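Local coordinates for protein CRISPR pre-crRNA endoribonuclease Cas5d (Mannheimia succiniciproducens, PDB 3KG4) that processes CRISPR precursor transcripts into crRNA as a metal-independent endoribonuclease of the Cas5 family, serving adaptive immunity against mobile genetic elements, at residues I55-L61 against A115-H121. Numbering follows the deposited sequence.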
ATOM      1  N   ILE A  55       4.949  -3.451   5.629  1.00 25.33           N
ATOM      2  CA  ILE A  55       4.270  -2.160   5.646  1.00 24.28           C
ATOM      3  C   ILE A  55       4.195  -1.690   7.101  1.00 24.83           C
ATOM      4  O   ILE A  55       3.760  -2.448   7.993  1.00 25.87           O
ATOM      5  CB  ILE A  55       2.865  -2.222   5.031  1.00 24.00           C
ATOM      6  CG1 ILE A  55       2.898  -2.849   3.629  1.00 24.46           C
ATOM      7  CG2 ILE A  55       2.252  -0.826   4.867  1.00 22.50           C
ATOM      8  CD1 ILE A  55       3.872  -2.189   2.678  1.00 22.83           C
ATOM      9  N   ASP A  56       4.599  -0.448   7.328  1.00 25.72           N
ATOM     10  CA  ASP A  56       4.577   0.149   8.676  1.00 26.37           C
ATOM     11  C   ASP A  56       3.446   1.159   8.845  1.00 25.22           C
ATOM     12  O   ASP A  56       2.760   1.188   9.889  1.00 26.53           O
ATOM     13  CB  ASP A  56       5.919   0.801   8.976  1.00 27.00           C
ATOM     14  CG  ASP A  56       7.049  -0.184   8.947  1.00 30.15           C
ATOM     15  OD1 ASP A  56       6.960  -1.194   9.662  1.00 32.69           O
ATOM     16  OD2 ASP A  56       8.019   0.040   8.173  1.00 35.37           O
ATOM     17  N   LYS A  57       3.284   2.035   7.887  1.00 25.59           N
ATOM     18  CA  LYS A  57       2.241   3.052   7.985  1.00 25.76           C
ATOM     19  C   LYS A  57       1.590   3.256   6.624  1.00 24.66           C
ATOM     20  O   LYS A  57       2.247   3.178   5.602  1.00 25.38           O
ATOM     21  CB  LYS A  57       2.824   4.385   8.491  1.00 26.18           C
ATOM     22  CG  LYS A  57       3.405   4.345   9.926  1.00 28.51           C
ATOM     23  CD  LYS A  57       3.979   5.694  10.298  1.00 32.70           C
ATOM     24  CE  LYS A  57       4.415   5.800  11.792  1.00 34.31           C
ATOM     25  NZ  LYS A  57       5.030   7.178  11.903  1.00 36.28           N
ATOM     26  N   ILE A  58       0.309   3.567   6.618  1.00 23.04           N
ATOM     27  CA  ILE A  58      -0.374   4.014   5.422  1.00 23.11           C
ATOM     28  C   ILE A  58      -0.983   5.370   5.731  1.00 23.02           C
ATOM     29  O   ILE A  58      -1.870   5.467   6.579  1.00 24.01           O
ATOM     30  CB  ILE A  58      -1.528   3.012   5.010  1.00 22.46           C
ATOM     31  CG1 ILE A  58      -0.937   1.630   4.667  1.00 23.73           C
ATOM     32  CG2 ILE A  58      -2.345   3.602   3.901  1.00 22.88           C
ATOM     33  CD1 ILE A  58      -1.972   0.465   4.741  1.00 26.53           C
ATOM     34  N   TYR A  59      -0.517   6.401   5.039  1.00 23.60           N
ATOM     35  CA  TYR A  59      -1.093   7.732   5.120  1.00 24.79           C
ATOM     36  C   TYR A  59      -2.176   7.889   4.083  1.00 23.81           C
ATOM     37  O   TYR A  59      -1.925   7.698   2.894  1.00 24.23           O
ATOM     38  CB  TYR A  59      -0.040   8.790   4.846  1.00 24.50           C
ATOM     39  CG  TYR A  59       1.117   8.808   5.791  1.00 27.97           C
ATOM     40  CD1 TYR A  59       1.196   9.742   6.826  1.00 30.72           C
ATOM     41  CD2 TYR A  59       2.147   7.881   5.667  1.00 28.96           C
ATOM     42  CE1 TYR A  59       2.325   9.762   7.679  1.00 32.11           C
ATOM     43  CE2 TYR A  59       3.227   7.876   6.514  1.00 30.85           C
ATOM     44  CZ  TYR A  59       3.336   8.831   7.498  1.00 31.08           C
ATOM     45  OH  TYR A  59       4.468   8.786   8.297  1.00 34.47           O
ATOM     46  N   VAL A  60      -3.366   8.276   4.520  1.00 23.06           N
ATOM     47  CA  VAL A  60      -4.514   8.439   3.649  1.00 23.95           C
ATOM     48  C   VAL A  60      -4.738   9.912   3.414  1.00 25.82           C
ATOM     49  O   VAL A  60      -5.084  10.639   4.352  1.00 26.01           O
ATOM     50  CB  VAL A  60      -5.804   7.867   4.264  1.00 22.79           C
ATOM     51  CG1 VAL A  60      -6.957   8.073   3.314  1.00 24.33           C
ATOM     52  CG2 VAL A  60      -5.626   6.420   4.565  1.00 23.96           C
ATOM     53  N   LEU A  61      -4.597  10.331   2.155  1.00 26.17           N
ATOM     54  CA  LEU A  61      -4.475  11.755   1.792  1.00 28.18           C
ATOM     55  C   LEU A  61      -5.760  12.392   1.293  1.00 29.19           C
ATOM     56  O   LEU A  61      -5.928  13.606   1.387  1.00 29.92           O
ATOM     57  CB  LEU A  61      -3.389  11.923   0.715  1.00 27.82           C
ATOM     58  CG  LEU A  61      -2.016  11.387   1.092  1.00 28.78           C
ATOM     59  CD1 LEU A  61      -1.021  11.632  -0.040  1.00 30.10           C
ATOM     60  CD2 LEU A  61      -1.565  12.052   2.391  1.00 31.46           C
ATOM     61  N   ALA A 115      -5.168   8.841  -2.975  1.00 26.03           N
ATOM     62  CA  ALA A 115      -3.732   9.016  -2.840  1.00 25.86           C
ATOM     63  C   ALA A 115      -3.285   8.626  -1.457  1.00 24.82           C
ATOM     64  O   ALA A 115      -3.924   8.978  -0.443  1.00 24.80           O
ATOM     65  CB  ALA A 115      -3.351  10.461  -3.136  1.00 24.73           C
ATOM     66  N   TYR A 116      -2.159   7.935  -1.408  1.00 23.80           N
ATOM     67  CA  TYR A 116      -1.599   7.480  -0.161  1.00 23.09           C
ATOM     68  C   TYR A 116      -0.098   7.728  -0.099  1.00 24.01           C
ATOM     69  O   TYR A 116       0.545   7.890  -1.132  1.00 24.21           O
ATOM     70  CB  TYR A 116      -1.833   5.987   0.049  1.00 21.84           C
ATOM     71  CG  TYR A 116      -3.263   5.532  -0.237  1.00 22.53           C
ATOM     72  CD1 TYR A 116      -4.262   5.640   0.734  1.00 21.84           C
ATOM     73  CD2 TYR A 116      -3.615   5.008  -1.471  1.00 22.72           C
ATOM     74  CE1 TYR A 116      -5.537   5.260   0.461  1.00 18.65           C
ATOM     75  CE2 TYR A 116      -4.936   4.616  -1.734  1.00 22.34           C
ATOM     76  CZ  TYR A 116      -5.872   4.724  -0.756  1.00 20.60           C
ATOM     77  OH  TYR A 116      -7.187   4.365  -0.995  1.00 22.06           O
ATOM     78  N   VAL A 117       0.436   7.670   1.109  1.00 24.69           N
ATOM     79  CA  VAL A 117       1.854   7.371   1.307  1.00 25.82           C
ATOM     80  C   VAL A 117       1.957   6.036   1.995  1.00 25.04           C
ATOM     81  O   VAL A 117       1.265   5.767   3.013  1.00 25.94           O
ATOM     82  CB  VAL A 117       2.604   8.447   2.152  1.00 26.41           C
ATOM     83  CG1 VAL A 117       4.085   8.087   2.271  1.00 26.51           C
ATOM     84  CG2 VAL A 117       2.448   9.772   1.470  1.00 28.34           C
ATOM     85  N   ILE A 118       2.826   5.197   1.441  1.00 24.88           N
ATOM     86  CA  ILE A 118       3.177   3.904   2.012  1.00 24.93           C
ATOM     87  C   ILE A 118       4.545   4.007   2.638  1.00 25.28           C
ATOM     88  O   ILE A 118       5.529   4.384   1.955  1.00 25.16           O
ATOM     89  CB  ILE A 118       3.260   2.843   0.920  1.00 24.34           C
ATOM     90  CG1 ILE A 118       1.943   2.778   0.142  1.00 26.39           C
ATOM     91  CG2 ILE A 118       3.696   1.503   1.516  1.00 23.41           C
ATOM     92  CD1 ILE A 118       0.695   2.671   1.029  1.00 29.69           C
ATOM     93  N   GLU A 119       4.607   3.704   3.930  1.00 25.89           N
ATOM     94  CA  GLU A 119       5.852   3.710   4.656  1.00 26.95           C
ATOM     95  C   GLU A 119       6.165   2.274   5.023  1.00 26.07           C
ATOM     96  O   GLU A 119       5.325   1.609   5.609  1.00 27.45           O
ATOM     97  CB  GLU A 119       5.721   4.573   5.905  1.00 27.32           C
ATOM     98  CG  GLU A 119       7.005   4.796   6.617  1.00 29.48           C
ATOM     99  CD  GLU A 119       6.842   5.892   7.716  1.00 31.61           C
ATOM    100  OE1 GLU A 119       6.501   7.041   7.390  1.00 31.90           O
ATOM    101  OE2 GLU A 119       7.074   5.570   8.894  1.00 36.12           O
ATOM    102  N   ALA A 120       7.368   1.816   4.691  1.00 24.72           N
ATOM    103  CA  ALA A 120       7.739   0.413   4.744  1.00 25.27           C
ATOM    104  C   ALA A 120       9.227   0.238   5.002  1.00 25.97           C
ATOM    105  O   ALA A 120      10.030   1.180   4.780  1.00 26.83           O
ATOM    106  CB  ALA A 120       7.361  -0.305   3.363  1.00 25.91           C
ATOM    107  N   HIS A 121       9.595  -0.961   5.419  1.00 26.73           N
ATOM    108  CA  HIS A 121      10.993  -1.348   5.471  1.00 28.81           C
ATOM    109  C   HIS A 121      11.158  -2.769   4.915  1.00 30.55           C
ATOM    110  O   HIS A 121      10.162  -3.497   4.679  1.00 30.70           O
ATOM    111  CB  HIS A 121      11.518  -1.237   6.917  1.00 28.80           C
ATOM    112  CG  HIS A 121      10.906  -2.211   7.866  1.00 28.23           C
ATOM    113  ND1 HIS A 121       9.706  -1.989   8.513  1.00 31.18           N
ATOM    114  CD2 HIS A 121      11.336  -3.416   8.283  1.00 27.95           C
ATOM    115  CE1 HIS A 121       9.427  -3.031   9.279  1.00 30.19           C
ATOM    116  NE2 HIS A 121      10.395  -3.918   9.137  1.00 29.71           N
TER
HETATM  117  O   HOH W   1       7.419   7.806  10.136  1.00 50.03           O
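D56 and K57 both face E119 across two antiparallel strands, which makes this pairing a worked example of how a classic beta bulge is accommodated. Backbone bonds carry the register: E119 O takes D56 N at 2.8 Å and K57 N at 3.1 Å, so one carbonyl grips two successive amides, the second donor tilted from its plane. Beyond the bulge the pairing is regular, with K57 and E119, then Y59 and V117, as hydrogen-bonded pairs, and L61 N bonding A115 O past the strand end.

D56, the extra residue, has its CB directed toward the opposite strand. There the syn lone pair of D56 OD2 receives H121 ND1 at 2.7 Å in a nearly straight bond (172°); carboxylate and imidazole are almost coplanar, 4° apart, and meet at the ring's edge.

A second polar cluster centres on E119. With CG anti to the backbone N (chi1 -172°), its extended chain runs alongside that of K57, while Y59 OH donates to E119 OE1 at 2.8 Å from above the carboxylate plane. E119 OE2 lies 3.4 Å from K57 CD and makes a long salt bridge to K57 NZ, which a water bonded to both OE2 and NZ supplements. R8 adds a salt bridge to OE1.

Apolar contacts fill in on both faces. Y59 lays CD2 against V117 CB at 3.6 Å; on the other face I55 CD1 touches both I118 CG2 and A120 CB, and I58 CG2 and V60 CG2 both rest against Y116 CD1.

Within the seven-stranded antiparallel sheet, these strands are central, strand 7-13 beside 114-124 and strand 214-216 beside 51-60, while helix 35-45 packs on the I55, I118 and A120 face through A38 and L42.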